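Matching sites in endoglucanase from Komagataeibacter sucrofermentans, a protein that probably hydrolyses internal beta-1,4-glucosidic linkages of cellulose and related beta-glucans, as a member of glycosyl hydrolase family 8 (PDB 6VC5 (chain A, 1.50 Å), residues P133-L138 and T175-D180), and in its relative probable endoglucanase from Gluconacetobacter xylinus (PDB 1WZZ (chain B, 1.65 Å), residues P148-M153 and R190-D195). Structure 2 is superposed on structure 1 by the backbone atoms of these residues (RMSD 0.21 Å); each is numbered along its deposited sequence.

Structure 1 (6VC5); sequences PYTVLL and TKVMGD.
Thr135 of strand 134-137 meets Lys176, Val177 and Asp180 of helix 172-187, whose segment 175-180 runs at 89° to the strand. The strand is half of an antiparallel hairpin with 128-131, so the contact fastens this hairpin to a helix of what is probably, as in family 8 relatives, an (alpha/alpha)6 barrel. Asp180 OD2 takes the backbone N of Thr135 at 2.8 Å on its anti side (N-H...O 164°), and on its syn side the salt bridge from Lys176 NZ, at 3.1 Å. Two donors thus grip one carboxylate oxygen. From CB, Lys176 runs out with CG anti to the backbone N (chi1 -175°) and lies across Thr135: CG is 4.2 Å from Thr135 OG1, CD 3.6 Å and CE 3.8 Å, and the bend at chi4 sets NZ 3.0 Å from the same OG1. The other branch, Thr135 CG2, packs on Val177 CG2. The side chains of Tyr134 and Asp180 pass at a slant, Tyr134 CD1 beside Asp180 CB. Water 1 bridges Thr135 O and Val177 O, donating to both.

Structure 2 (1WZZ); sequences PYVVLM and RQVMED.
Val150 of strand 149-152 meets Gln191, Val192 and Asp195 of helix 188-202. Asp195 OD2 takes the backbone N of Val150 at 2.8 Å on its anti side (N-H...O 162°), and on its syn side a hydrogen bond from Gln191 NE2, at 2.9 Å and bent to 138°. Two donors thus grip one carboxylate oxygen, reaching it from opposite faces of the carboxylate plane. From CB, Gln191 runs out with CG anti to the backbone N (chi1 -175°) and lies across Val150: CG is 4.1 Å from Val150 CG2, CD 3.6 Å, OE1 3.7 Å and NE2 3.9 Å, the amide thus resting on that methyl. The other branch, Val150 CG1, packs on Val192 CG2. The side chains of Tyr149 and Asp195 pass at a slant, Tyr149 CD2 beside Asp195 CB. Water 3 bridges Val150 O and Val192 O, donating to both. Water 2 donates to Pro148 O and Asp195 OD1; this second oxygen also forms a salt bridge with Arg198, which probably steadies the carboxylate's charge.

Comparison
Thr135(A) becomes Val150(B) and, across from it, Lys176(A) becomes Gln191(B). The branches of the first pair stay in place: OG1 of Thr135(A) and CG2 of Val150(B) are 0.3 Å apart after superposition, as are CG2 of Thr135(A) and CG1 of Val150(B). A methyl thus stands where the hydroxyl was, and the polar atom near the lysine nitrogen goes. Lys176(A) and Gln191(B) share a chi1 of -175°. CE of Lys176(A) and OE1 of Gln191(B) lie 1.0 Å apart, whereas neither NZ of Lys176(A) nor NE2 of Gln191(B) has a counterpart. The link to the aspartate is replaced: the salt bridge Lys176(A) NZ to Asp180(A) OD2 gives way to an uncharged donor, Gln191(B) NE2 to Asp195(B) OD2. This probably leaves the carboxylate with less charge compensation from this position. The bond from the strand N, Thr135(A) or Val150(B), to the aspartate persists. Tyr134(A) and Val177(A) keep their places in Tyr149(B) and Val192(B), and water 1 coincides with water 3. Away from the interface, Leu138(A) becomes selenomethionine Met153(B): CD2 of Leu138(A) and CE of Met153(B) have no counterpart, while their CG atoms are 0.3 Å apart. Where Gly179(A) has no side chain, Glu194(B) brings OE1 3.8 Å from CA of Gln191(B).

Structure 1 (6VC5)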
loop_
_atom_site.group_PDB
_atom_site.type_symbol
_atom_site.label_atom_id
_atom_site.label_comp_id
_atom_site.label_asym_id
_atom_site.label_seq_id
_atom_site.Cartn_x
_atom_site.Cartn_y
_atom_site.Cartn_z
ATOM N N PRO A 133 5.071 20.437 -12.700
ATOM C CA PRO A 133 6.348 20.574 -11.985
ATOM C C PRO A 133 6.769 19.342 -11.196
ATOM O O PRO A 133 7.723 19.436 -10.419
ATOM C CB PRO A 133 6.046 21.731 -11.022
ATOM C CG PRO A 133 4.591 21.503 -10.657
ATOM C CD PRO A 133 3.934 20.938 -11.904
ATOM N N TYR A 134 6.099 18.204 -11.375
ATOM C CA TYR A 134 6.303 17.020 -10.556
ATOM C C TYR A 134 6.859 15.864 -11.373
ATOM O O TYR A 134 6.725 15.805 -12.598
ATOM C CB TYR A 134 4.971 16.527 -9.976
ATOM C CG TYR A 134 4.129 17.569 -9.304
ATOM C CD1 TYR A 134 4.559 18.197 -8.146
ATOM C CD2 TYR A 134 2.886 17.921 -9.825
ATOM C CE1 TYR A 134 3.776 19.153 -7.524
ATOM C CE2 TYR A 134 2.101 18.877 -9.215
ATOM C CZ TYR A 134 2.548 19.486 -8.065
ATOM O OH TYR A 134 1.766 20.441 -7.449
ATOM N N THR A 135 7.454 14.912 -10.654
ATOM C CA THR A 135 7.626 13.549 -11.134
ATOM C C THR A 135 6.673 12.700 -10.310
ATOM O O THR A 135 6.767 12.695 -9.078
ATOM C CB THR A 135 9.061 13.076 -10.916
ATOM O OG1 THR A 135 9.952 13.909 -11.670
ATOM C CG2 THR A 135 9.205 11.638 -11.376
ATOM N N VAL A 136 5.739 12.027 -10.979
ATOM C CA VAL A 136 4.673 11.298 -10.295
ATOM C C VAL A 136 4.906 9.802 -10.418
ATOM O O VAL A 136 5.601 9.316 -11.317
ATOM C CB VAL A 136 3.252 11.664 -10.783
ATOM C CG1 VAL A 136 3.025 13.167 -10.718
ATOM C CG2 VAL A 136 3.016 11.121 -12.182
ATOM N N LEU A 137 4.298 9.065 -9.486
ATOM C CA LEU A 137 4.293 7.608 -9.482
ATOM C C LEU A 137 2.955 7.114 -10.029
ATOM O O LEU A 137 1.909 7.326 -9.405
ATOM C CB LEU A 137 4.484 7.126 -8.047
ATOM C CG LEU A 137 4.715 5.631 -7.870
ATOM C CD1 LEU A 137 6.104 5.263 -8.375
ATOM C CD2 LEU A 137 4.551 5.263 -6.398
ATOM N N LEU A 138 2.988 6.440 -11.198
ATOM C CA LEU A 138 1.774 5.922 -11.822
ATOM C C LEU A 138 1.293 4.663 -11.096
ATOM O O LEU A 138 2.107 3.864 -10.623
ATOM C CB LEU A 138 2.056 5.563 -13.276
ATOM C CG LEU A 138 2.575 6.689 -14.154
ATOM C CD1 LEU A 138 2.964 6.172 -15.535
ATOM C CD2 LEU A 138 1.489 7.756 -14.246
ATOM N N THR A 175 14.403 10.600 -4.223
ATOM C CA THR A 175 14.138 11.745 -3.360
ATOM C C THR A 175 13.126 12.684 -4.001
ATOM O O THR A 175 12.226 13.196 -3.322
ATOM C CB THR A 175 15.454 12.475 -3.084
ATOM O OG1 THR A 175 16.398 11.545 -2.542
ATOM C CG2 THR A 175 15.240 13.609 -2.090
ATOM N N LYS A 176 13.238 12.890 -5.318
ATOM C CA LYS A 176 12.307 13.772 -6.016
ATOM C C LYS A 176 10.904 13.177 -6.051
ATOM O O LYS A 176 9.917 13.893 -5.851
ATOM C CB LYS A 176 12.802 14.055 -7.432
ATOM C CG LYS A 176 11.945 15.064 -8.191
ATOM C CD LYS A 176 12.517 15.369 -9.566
ATOM C CE LYS A 176 11.983 16.693 -10.105
ATOM N NZ LYS A 176 10.570 16.583 -10.581
ATOM N N VAL A 177 10.795 11.869 -6.290
ATOM C CA VAL A 177 9.484 11.216 -6.289
ATOM C C VAL A 177 8.807 11.359 -4.931
ATOM O O VAL A 177 7.612 11.685 -4.841
ATOM C CB VAL A 177 9.608 9.743 -6.711
ATOM C CG1 VAL A 177 8.262 9.027 -6.497
ATOM C CG2 VAL A 177 10.035 9.645 -8.153
ATOM N N MET A 178 9.556 11.103 -3.850
ATOM C CA MET A 178 9.008 11.213 -2.499
ATOM C C MET A 178 8.604 12.649 -2.184
ATOM O O MET A 178 7.521 12.893 -1.638
ATOM C CB MET A 178 10.046 10.724 -1.475
ATOM C CG MET A 178 10.082 9.209 -1.244
ATOM S SD MET A 178 11.287 8.665 0.027
ATOM C CE MET A 178 12.829 8.697 -0.904
ATOM N N GLY A 179 9.474 13.612 -2.508
ATOM C CA GLY A 179 9.191 14.998 -2.171
ATOM C C GLY A 179 8.045 15.571 -2.978
ATOM O O GLY A 179 7.214 16.321 -2.451
ATOM N N ASP A 180 7.982 15.236 -4.266
ATOM C CA ASP A 180 6.825 15.650 -5.052
ATOM C C ASP A 180 5.560 14.955 -4.566
ATOM O O ASP A 180 4.480 15.558 -4.581
ATOM C CB ASP A 180 7.051 15.365 -6.539
ATOM C CG ASP A 180 8.122 16.264 -7.155
ATOM O OD1 ASP A 180 8.558 17.226 -6.484
ATOM O OD2 ASP A 180 8.531 16.007 -8.309
HETATM O O HOH W 1 5.728 11.981 -6.831
#

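Structure 2 (1WZZ)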
loop_
_atom_site.group_PDB
_atom_site.type_symbol
_atom_site.label_atom_id
_atom_site.label_comp_id
_atom_site.label_asym_id
_atom_site.label_seq_id
_atom_site.Cartn_x
_atom_site.Cartn_y
_atom_site.Cartn_z
ATOM N N PRO B 148 4.933 20.244 -12.970
ATOM C CA PRO B 148 6.237 20.422 -12.323
ATOM C C PRO B 148 6.694 19.258 -11.454
ATOM O O PRO B 148 7.714 19.323 -10.757
ATOM C CB PRO B 148 6.010 21.675 -11.484
ATOM C CG PRO B 148 4.606 21.409 -10.969
ATOM C CD PRO B 148 3.874 20.962 -12.237
ATOM N N TYR B 149 5.947 18.169 -11.500
ATOM C CA TYR B 149 6.284 17.056 -10.630
ATOM C C TYR B 149 6.785 15.820 -11.352
ATOM O O TYR B 149 6.584 15.692 -12.557
ATOM C CB TYR B 149 5.047 16.571 -9.886
ATOM C CG TYR B 149 4.168 17.642 -9.276
ATOM C CD1 TYR B 149 2.984 18.033 -9.893
ATOM C CD2 TYR B 149 4.524 18.224 -8.074
ATOM C CE1 TYR B 149 2.156 19.001 -9.310
ATOM C CE2 TYR B 149 3.716 19.182 -7.484
ATOM C CZ TYR B 149 2.551 19.560 -8.100
ATOM O OH TYR B 149 1.778 20.533 -7.500
ATOM N N VAL B 150 7.430 14.952 -10.587
ATOM C CA VAL B 150 7.806 13.612 -11.079
ATOM C C VAL B 150 6.822 12.787 -10.245
ATOM O O VAL B 150 6.863 12.818 -9.002
ATOM C CB VAL B 150 9.213 13.215 -10.742
ATOM C CG1 VAL B 150 9.448 11.732 -11.146
ATOM C CG2 VAL B 150 10.185 14.070 -11.571
ATOM N N VAL B 151 5.925 12.088 -10.922
ATOM C CA VAL B 151 4.889 11.330 -10.223
ATOM C C VAL B 151 5.031 9.835 -10.351
ATOM O O VAL B 151 5.717 9.357 -11.244
ATOM C CB VAL B 151 3.517 11.719 -10.756
ATOM C CG1 VAL B 151 3.385 13.283 -10.664
ATOM C CG2 VAL B 151 3.363 11.279 -12.241
ATOM N N LEU B 152 4.340 9.120 -9.458
ATOM C CA LEU B 152 4.317 7.662 -9.446
ATOM C C LEU B 152 2.991 7.235 -10.112
ATOM O O LEU B 152 1.916 7.518 -9.592
ATOM C CB LEU B 152 4.355 7.202 -7.989
ATOM C CG LEU B 152 4.351 5.718 -7.662
ATOM C CD1 LEU B 152 5.704 5.083 -8.052
ATOM C CD2 LEU B 152 4.110 5.573 -6.139
HETATM N N MSE B 153 3.055 6.548 -11.261
HETATM C CA MSE B 153 1.850 6.108 -11.979
HETATM C C MSE B 153 1.220 4.895 -11.272
HETATM O O MSE B 153 1.937 4.071 -10.711
HETATM C CB MSE B 153 2.179 5.703 -13.444
HETATM C CG MSE B 153 2.727 6.811 -14.313
HETATM SE SE MSE B 153 2.327 6.405 -16.205
HETATM C CE MSE B 153 2.706 4.470 -16.227
ATOM N N ARG B 190 14.377 10.546 -4.428
ATOM C CA ARG B 190 14.186 11.765 -3.641
ATOM C C ARG B 190 13.085 12.653 -4.178
ATOM O O ARG B 190 12.182 13.035 -3.421
ATOM C CB ARG B 190 15.484 12.572 -3.548
ATOM C CG ARG B 190 15.344 13.834 -2.697
ATOM C CD ARG B 190 16.657 14.601 -2.584
ATOM N NE ARG B 190 17.763 13.722 -2.205
ATOM C CZ ARG B 190 18.592 13.137 -3.070
ATOM N NH1 ARG B 190 18.448 13.336 -4.380
ATOM N NH2 ARG B 190 19.562 12.342 -2.625
ATOM N N GLN B 191 13.133 13.002 -5.460
ATOM C CA GLN B 191 12.106 13.853 -5.971
ATOM C C GLN B 191 10.777 13.133 -5.950
ATOM O O GLN B 191 9.755 13.777 -5.822
ATOM C CB GLN B 191 12.377 14.362 -7.393
ATOM C CG GLN B 191 11.283 15.343 -7.777
ATOM C CD GLN B 191 11.596 16.189 -8.981
ATOM O OE1 GLN B 191 12.622 15.997 -9.654
ATOM N NE2 GLN B 191 10.706 17.136 -9.276
ATOM N N VAL B 192 10.779 11.808 -6.122
ATOM C CA VAL B 192 9.504 11.092 -6.089
ATOM C C VAL B 192 8.842 11.273 -4.737
ATOM O O VAL B 192 7.639 11.569 -4.660
ATOM C CB VAL B 192 9.668 9.594 -6.361
ATOM C CG1 VAL B 192 8.301 8.882 -6.148
ATOM C CG2 VAL B 192 10.139 9.406 -7.819
HETATM N N MSE B 193 9.621 11.115 -3.676
HETATM C CA MSE B 193 9.065 11.267 -2.326
HETATM C C MSE B 193 8.691 12.720 -2.037
HETATM O O MSE B 193 7.625 12.979 -1.494
HETATM C CB MSE B 193 10.062 10.778 -1.283
HETATM C CG MSE B 193 10.240 9.295 -1.269
HETATM SE SE MSE B 193 11.549 8.781 0.068
HETATM C CE MSE B 193 13.136 8.789 -1.024
ATOM N N GLU B 194 9.561 13.656 -2.406
ATOM C CA GLU B 194 9.287 15.065 -2.164
ATOM C C GLU B 194 8.069 15.540 -2.929
ATOM O O GLU B 194 7.251 16.311 -2.407
ATOM C CB GLU B 194 10.504 15.927 -2.520
ATOM C CG GLU B 194 11.743 15.512 -1.765
ATOM C CD GLU B 194 12.997 16.234 -2.250
ATOM O OE1 GLU B 194 13.090 16.546 -3.464
ATOM O OE2 GLU B 194 13.899 16.460 -1.414
ATOM N N ASP B 195 7.910 15.089 -4.169
ATOM C CA ASP B 195 6.740 15.517 -4.903
ATOM C C ASP B 195 5.495 14.806 -4.336
ATOM O O ASP B 195 4.406 15.337 -4.410
ATOM C CB ASP B 195 6.895 15.268 -6.408
ATOM C CG ASP B 195 7.652 16.403 -7.109
ATOM O OD1 ASP B 195 7.670 17.537 -6.564
ATOM O OD2 ASP B 195 8.218 16.177 -8.206
HETATM O O HOH W 2 8.334 19.712 -7.926
HETATM O O HOH W 3 5.891 11.890 -6.779
#